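Local coordinates for plasmin and fibronectin-binding protein A (PDB 4MR0) that acts as a pneumococcal surface adhesin and invasin, binding human fibronectin, plasmin, plasminogen and serum albumin, at residues Leu239-Ser251 against Phe261-Ser275. Numbering follows the deposited sequence.
With MN (manganese (II) ion), chain G.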
loop_
_atom_site.group_PDB
_atom_site.type_symbol
_atom_site.label_atom_id
_atom_site.label_comp_id
_atom_site.label_asym_id
_atom_site.label_seq_id
_atom_site.Cartn_x
_atom_site.Cartn_y
_atom_site.Cartn_z
ATOM N N LEU A 239 -16.632 14.767 -13.959
ATOM C CA LEU A 239 -16.423 15.834 -12.978
ATOM C C LEU A 239 -15.543 15.503 -11.762
ATOM O O LEU A 239 -15.192 16.400 -11.003
ATOM C CB LEU A 239 -17.775 16.358 -12.475
ATOM C CG LEU A 239 -18.726 16.942 -13.524
ATOM C CD1 LEU A 239 -19.975 17.457 -12.825
ATOM C CD2 LEU A 239 -18.047 18.067 -14.290
ATOM N N ILE A 240 -15.173 14.239 -11.577
ATOM C CA ILE A 240 -14.361 13.864 -10.421
ATOM C C ILE A 240 -12.852 14.067 -10.605
ATOM O O ILE A 240 -12.346 14.198 -11.722
ATOM C CB ILE A 240 -14.599 12.390 -10.039
ATOM C CG1 ILE A 240 -14.042 11.470 -11.131
ATOM C CG2 ILE A 240 -16.101 12.141 -9.872
ATOM C CD1 ILE A 240 -14.047 10.005 -10.764
ATOM N N ASN A 241 -12.139 14.100 -9.482
ATOM C CA ASN A 241 -10.680 14.248 -9.488
ATOM C C ASN A 241 -10.025 12.927 -9.091
ATOM O O ASN A 241 -8.835 12.738 -9.291
ATOM C CB ASN A 241 -10.223 15.352 -8.532
ATOM C CG ASN A 241 -10.518 16.738 -9.065
ATOM O OD1 ASN A 241 -10.306 17.021 -10.256
ATOM N ND2 ASN A 241 -10.975 17.626 -8.180
ATOM N N SER A 242 -10.812 12.013 -8.530
ATOM C CA SER A 242 -10.330 10.686 -8.127
ATOM C C SER A 242 -11.525 9.844 -7.667
ATOM O O SER A 242 -12.555 10.386 -7.282
ATOM C CB SER A 242 -9.327 10.795 -6.974
ATOM O OG SER A 242 -9.965 11.157 -5.758
ATOM N N SER A 243 -11.408 8.522 -7.749
ATOM C CA SER A 243 -12.482 7.656 -7.294
ATOM C C SER A 243 -11.889 6.551 -6.431
ATOM O O SER A 243 -10.732 6.153 -6.615
ATOM C CB SER A 243 -13.257 7.056 -8.478
ATOM O OG SER A 243 -12.494 6.091 -9.174
ATOM N N GLY A 244 -12.690 6.074 -5.480
ATOM C CA GLY A 244 -12.261 5.019 -4.576
ATOM C C GLY A 244 -13.468 4.218 -4.117
ATOM O O GLY A 244 -14.600 4.512 -4.524
ATOM N N ALA A 245 -13.248 3.224 -3.260
ATOM C CA ALA A 245 -14.356 2.398 -2.778
ATOM C C ALA A 245 -14.708 2.595 -1.308
ATOM O O ALA A 245 -15.885 2.692 -0.954
ATOM C CB ALA A 245 -14.054 0.913 -3.029
ATOM N N PHE A 246 -13.686 2.645 -0.457
ATOM C CA PHE A 246 -13.900 2.782 0.981
ATOM C C PHE A 246 -13.096 3.886 1.655
ATOM O O PHE A 246 -11.920 4.074 1.362
ATOM C CB PHE A 246 -13.542 1.466 1.694
ATOM C CG PHE A 246 -14.509 0.342 1.448
ATOM C CD1 PHE A 246 -15.655 0.210 2.226
ATOM C CD2 PHE A 246 -14.252 -0.612 0.465
ATOM C CE1 PHE A 246 -16.534 -0.857 2.031
ATOM C CE2 PHE A 246 -15.123 -1.682 0.263
ATOM C CZ PHE A 246 -16.262 -1.809 1.045
ATOM N N ALA A 247 -13.749 4.607 2.562
ATOM C CA ALA A 247 -13.095 5.636 3.365
ATOM C C ALA A 247 -13.461 5.210 4.785
ATOM O O ALA A 247 -14.556 5.488 5.275
ATOM C CB ALA A 247 -13.655 7.016 3.060
ATOM N N ILE A 248 -12.540 4.493 5.419
ATOM C CA ILE A 248 -12.722 3.975 6.767
ATOM C C ILE A 248 -11.990 4.865 7.767
ATOM O O ILE A 248 -10.764 4.879 7.813
ATOM C CB ILE A 248 -12.174 2.534 6.846
ATOM C CG1 ILE A 248 -12.894 1.658 5.809
ATOM C CG2 ILE A 248 -12.367 1.963 8.245
ATOM C CD1 ILE A 248 -12.230 0.332 5.573
ATOM N N GLY A 249 -12.745 5.611 8.563
ATOM C CA GLY A 249 -12.117 6.491 9.531
ATOM C C GLY A 249 -12.678 6.360 10.930
ATOM O O GLY A 249 -13.890 6.230 11.111
ATOM N N ASN A 250 -11.790 6.398 11.920
ATOM C CA ASN A 250 -12.181 6.291 13.320
ATOM C C ASN A 250 -13.040 5.048 13.539
ATOM O O ASN A 250 -13.965 5.055 14.354
ATOM C CB ASN A 250 -12.966 7.547 13.747
ATOM C CG ASN A 250 -12.889 7.812 15.251
ATOM O OD1 ASN A 250 -13.651 8.625 15.797
ATOM N ND2 ASN A 250 -11.969 7.136 15.921
ATOM N N SER A 251 -12.719 3.971 12.829
ATOM C CA SER A 251 -13.492 2.744 12.953
ATOM C C SER A 251 -12.756 1.638 13.711
ATOM O O SER A 251 -11.543 1.718 13.942
ATOM C CB SER A 251 -13.895 2.248 11.562
ATOM O OG SER A 251 -15.106 1.517 11.617
ATOM N N PHE A 261 -12.068 -5.082 -6.705
ATOM C CA PHE A 261 -12.095 -3.630 -6.886
ATOM C C PHE A 261 -11.573 -3.282 -8.270
ATOM O O PHE A 261 -10.445 -3.632 -8.615
ATOM C CB PHE A 261 -11.213 -2.941 -5.848
ATOM C CG PHE A 261 -11.612 -3.219 -4.435
ATOM C CD1 PHE A 261 -11.217 -4.396 -3.802
ATOM C CD2 PHE A 261 -12.351 -2.280 -3.719
ATOM C CE1 PHE A 261 -11.554 -4.636 -2.476
ATOM C CE2 PHE A 261 -12.698 -2.506 -2.394
ATOM C CZ PHE A 261 -12.291 -3.690 -1.766
ATOM N N LYS A 262 -12.373 -2.567 -9.053
ATOM C CA LYS A 262 -11.965 -2.224 -10.407
ATOM C C LYS A 262 -11.884 -0.753 -10.776
ATOM O O LYS A 262 -12.724 0.061 -10.385
ATOM C CB LYS A 262 -12.913 -2.869 -11.422
ATOM C CG LYS A 262 -13.008 -4.377 -11.388
ATOM C CD LYS A 262 -13.937 -4.845 -12.505
ATOM C CE LYS A 262 -14.083 -6.361 -12.527
ATOM N NZ LYS A 262 -14.941 -6.795 -13.668
ATOM N N ASP A 263 -10.863 -0.446 -11.565
ATOM C CA ASP A 263 -10.651 0.874 -12.140
ATOM C C ASP A 263 -10.804 2.129 -11.300
ATOM O O ASP A 263 -11.733 2.917 -11.489
ATOM C CB ASP A 263 -11.541 0.989 -13.380
ATOM C CG ASP A 263 -11.404 -0.213 -14.292
ATOM O OD1 ASP A 263 -10.255 -0.535 -14.661
ATOM O OD2 ASP A 263 -12.433 -0.840 -14.632
ATOM N N SER A 264 -9.865 2.326 -10.388
ATOM C CA SER A 264 -9.857 3.508 -9.551
ATOM C C SER A 264 -9.381 4.658 -10.439
ATOM O O SER A 264 -8.461 4.483 -11.234
ATOM C CB SER A 264 -8.871 3.300 -8.399
ATOM O OG SER A 264 -8.622 4.514 -7.720
ATOM N N TYR A 265 -10.013 5.823 -10.335
ATOM C CA TYR A 265 -9.566 6.972 -11.123
ATOM C C TYR A 265 -8.527 7.684 -10.270
ATOM O O TYR A 265 -8.881 8.430 -9.349
ATOM C CB TYR A 265 -10.724 7.929 -11.425
ATOM C CG TYR A 265 -10.296 9.171 -12.191
ATOM C CD1 TYR A 265 -9.665 9.062 -13.434
ATOM C CD2 TYR A 265 -10.528 10.450 -11.680
ATOM C CE1 TYR A 265 -9.276 10.193 -14.150
ATOM C CE2 TYR A 265 -10.144 11.591 -12.390
ATOM C CZ TYR A 265 -9.519 11.451 -13.624
ATOM O OH TYR A 265 -9.132 12.563 -14.334
ATOM N N GLN A 266 -7.252 7.444 -10.584
ATOM C CA GLN A 266 -6.122 8.019 -9.858
ATOM C C GLN A 266 -6.436 8.229 -8.381
ATOM O O GLN A 266 -6.266 9.325 -7.848
ATOM C CB GLN A 266 -5.682 9.343 -10.501
ATOM C CG GLN A 266 -6.741 10.439 -10.555
ATOM C CD GLN A 266 -6.241 11.686 -11.264
ATOM O OE1 GLN A 266 -6.944 12.692 -11.358
ATOM N NE2 GLN A 266 -5.018 11.623 -11.766
ATOM N N GLY A 267 -6.889 7.172 -7.715
ATOM C CA GLY A 267 -7.230 7.308 -6.313
ATOM C C GLY A 267 -6.924 6.107 -5.441
ATOM O O GLY A 267 -6.244 5.164 -5.857
ATOM N N HIS A 268 -7.434 6.163 -4.214
ATOM C CA HIS A 268 -7.255 5.105 -3.230
ATOM C C HIS A 268 -8.493 4.222 -3.229
ATOM O O HIS A 268 -9.594 4.714 -3.003
ATOM C CB HIS A 268 -7.110 5.698 -1.826
ATOM C CG HIS A 268 -6.064 6.760 -1.717
ATOM N ND1 HIS A 268 -4.720 6.500 -1.864
ATOM C CD2 HIS A 268 -6.166 8.080 -1.433
ATOM C CE1 HIS A 268 -4.037 7.614 -1.668
ATOM N NE2 HIS A 268 -4.891 8.587 -1.404
ATOM N N ALA A 269 -8.323 2.931 -3.481
ATOM C CA ALA A 269 -9.460 2.031 -3.456
ATOM C C ALA A 269 -9.961 2.001 -2.017
ATOM O O ALA A 269 -11.164 1.966 -1.757
ATOM C CB ALA A 269 -9.046 0.636 -3.894
ATOM N N ILE A 270 -9.019 2.034 -1.080
ATOM C CA ILE A 270 -9.346 1.997 0.335
ATOM C C ILE A 270 -8.439 2.908 1.148
ATOM O O ILE A 270 -7.231 2.936 0.942
ATOM C CB ILE A 270 -9.184 0.565 0.905
ATOM C CG1 ILE A 270 -10.134 -0.402 0.194
ATOM C CG2 ILE A 270 -9.445 0.569 2.415
ATOM C CD1 ILE A 270 -9.904 -1.869 0.563
ATOM N N GLN A 271 -9.033 3.658 2.072
ATOM C CA GLN A 271 -8.270 4.514 2.979
ATOM C C GLN A 271 -8.677 4.091 4.381
ATOM O O GLN A 271 -9.860 4.068 4.713
ATOM C CB GLN A 271 -8.591 5.999 2.786
ATOM C CG GLN A 271 -8.070 6.587 1.485
ATOM C CD GLN A 271 -8.484 8.036 1.298
ATOM O OE1 GLN A 271 -7.923 8.940 1.919
ATOM N NE2 GLN A 271 -9.475 8.263 0.442
ATOM N N ILE A 272 -7.685 3.744 5.189
ATOM C CA ILE A 272 -7.904 3.310 6.561
ATOM C C ILE A 272 -7.178 4.340 7.401
ATOM O O ILE A 272 -5.947 4.369 7.421
ATOM C CB ILE A 272 -7.286 1.906 6.786
ATOM C CG1 ILE A 272 -7.939 0.903 5.832
ATOM C CG2 ILE A 272 -7.473 1.465 8.238
ATOM C CD1 ILE A 272 -7.215 -0.443 5.761
ATOM N N ALA A 273 -7.947 5.187 8.075
ATOM C CA ALA A 273 -7.392 6.273 8.877
ATOM C C ALA A 273 -7.900 6.256 10.305
ATOM O O ALA A 273 -9.108 6.251 10.540
ATOM C CB ALA A 273 -7.745 7.616 8.227
ATOM N N GLY A 274 -6.968 6.280 11.256
ATOM C CA GLY A 274 -7.342 6.263 12.655
ATOM C C GLY A 274 -8.267 5.109 12.979
ATOM O O GLY A 274 -9.136 5.219 13.847
ATOM N N SER A 275 -8.074 3.987 12.297
ATOM C CA SER A 275 -8.922 2.817 12.521
ATOM C C SER A 275 -8.143 1.634 13.075
ATOM O O SER A 275 -6.983 1.421 12.719
ATOM C CB SER A 275 -9.625 2.432 11.221
ATOM O OG SER A 275 -10.500 3.471 10.826
HETATM MN MN MN G . -5.872 9.514 2.808
HETATM O O HOH W 1 -9.409 14.831 -13.178
HETATM O O HOH W 2 -10.610 5.626 -0.754
HETATM O O HOH W 3 -10.188 3.442 15.936
#
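Phe246 and Phe261 meet edge to edge, CE2 to CE2 at 3.7 Å, their side chains crossing at about a right angle, and the methyl of Ala245 touches the edge of the Phe261 ring. Alongside Phe246 runs Ile270, pointing the same way, and Ile248 continues this apolar face, its CD1 meeting CG2 of Ile270 and CG1 of Ile272. This is how stacked coils of a right-handed parallel beta-helix fill their interior: apolar residues of successive turns fall in register, Phe246 beside Ile270 and Ile248 beside Ile272. On the other face Gln271 binds manganese through OE1 at 2.3 Å, while its NE2 is hydrogen-bonded to Tyr317 OH. At the corner, Ala269 O accepts from both Ala245 N and Phe246 N. Before the corner, Tyr265 has CG anti to its backbone N (chi1 177°), which sends its ring past Ile240, CD2 lying 3.7 Å from Ile240 CD1. Ser243 OG takes the N-H of Tyr265 at 2.8 Å, and Ser264 OG donates to Ser243 O. Gln306, Glu308 and Gly314 share the manganese; strands 220-222 and 254-257 line the aromatic pair, and strand 243-252 lies between strands 191-192 and 194-195 of the previous coil and strand 270-273 of the next.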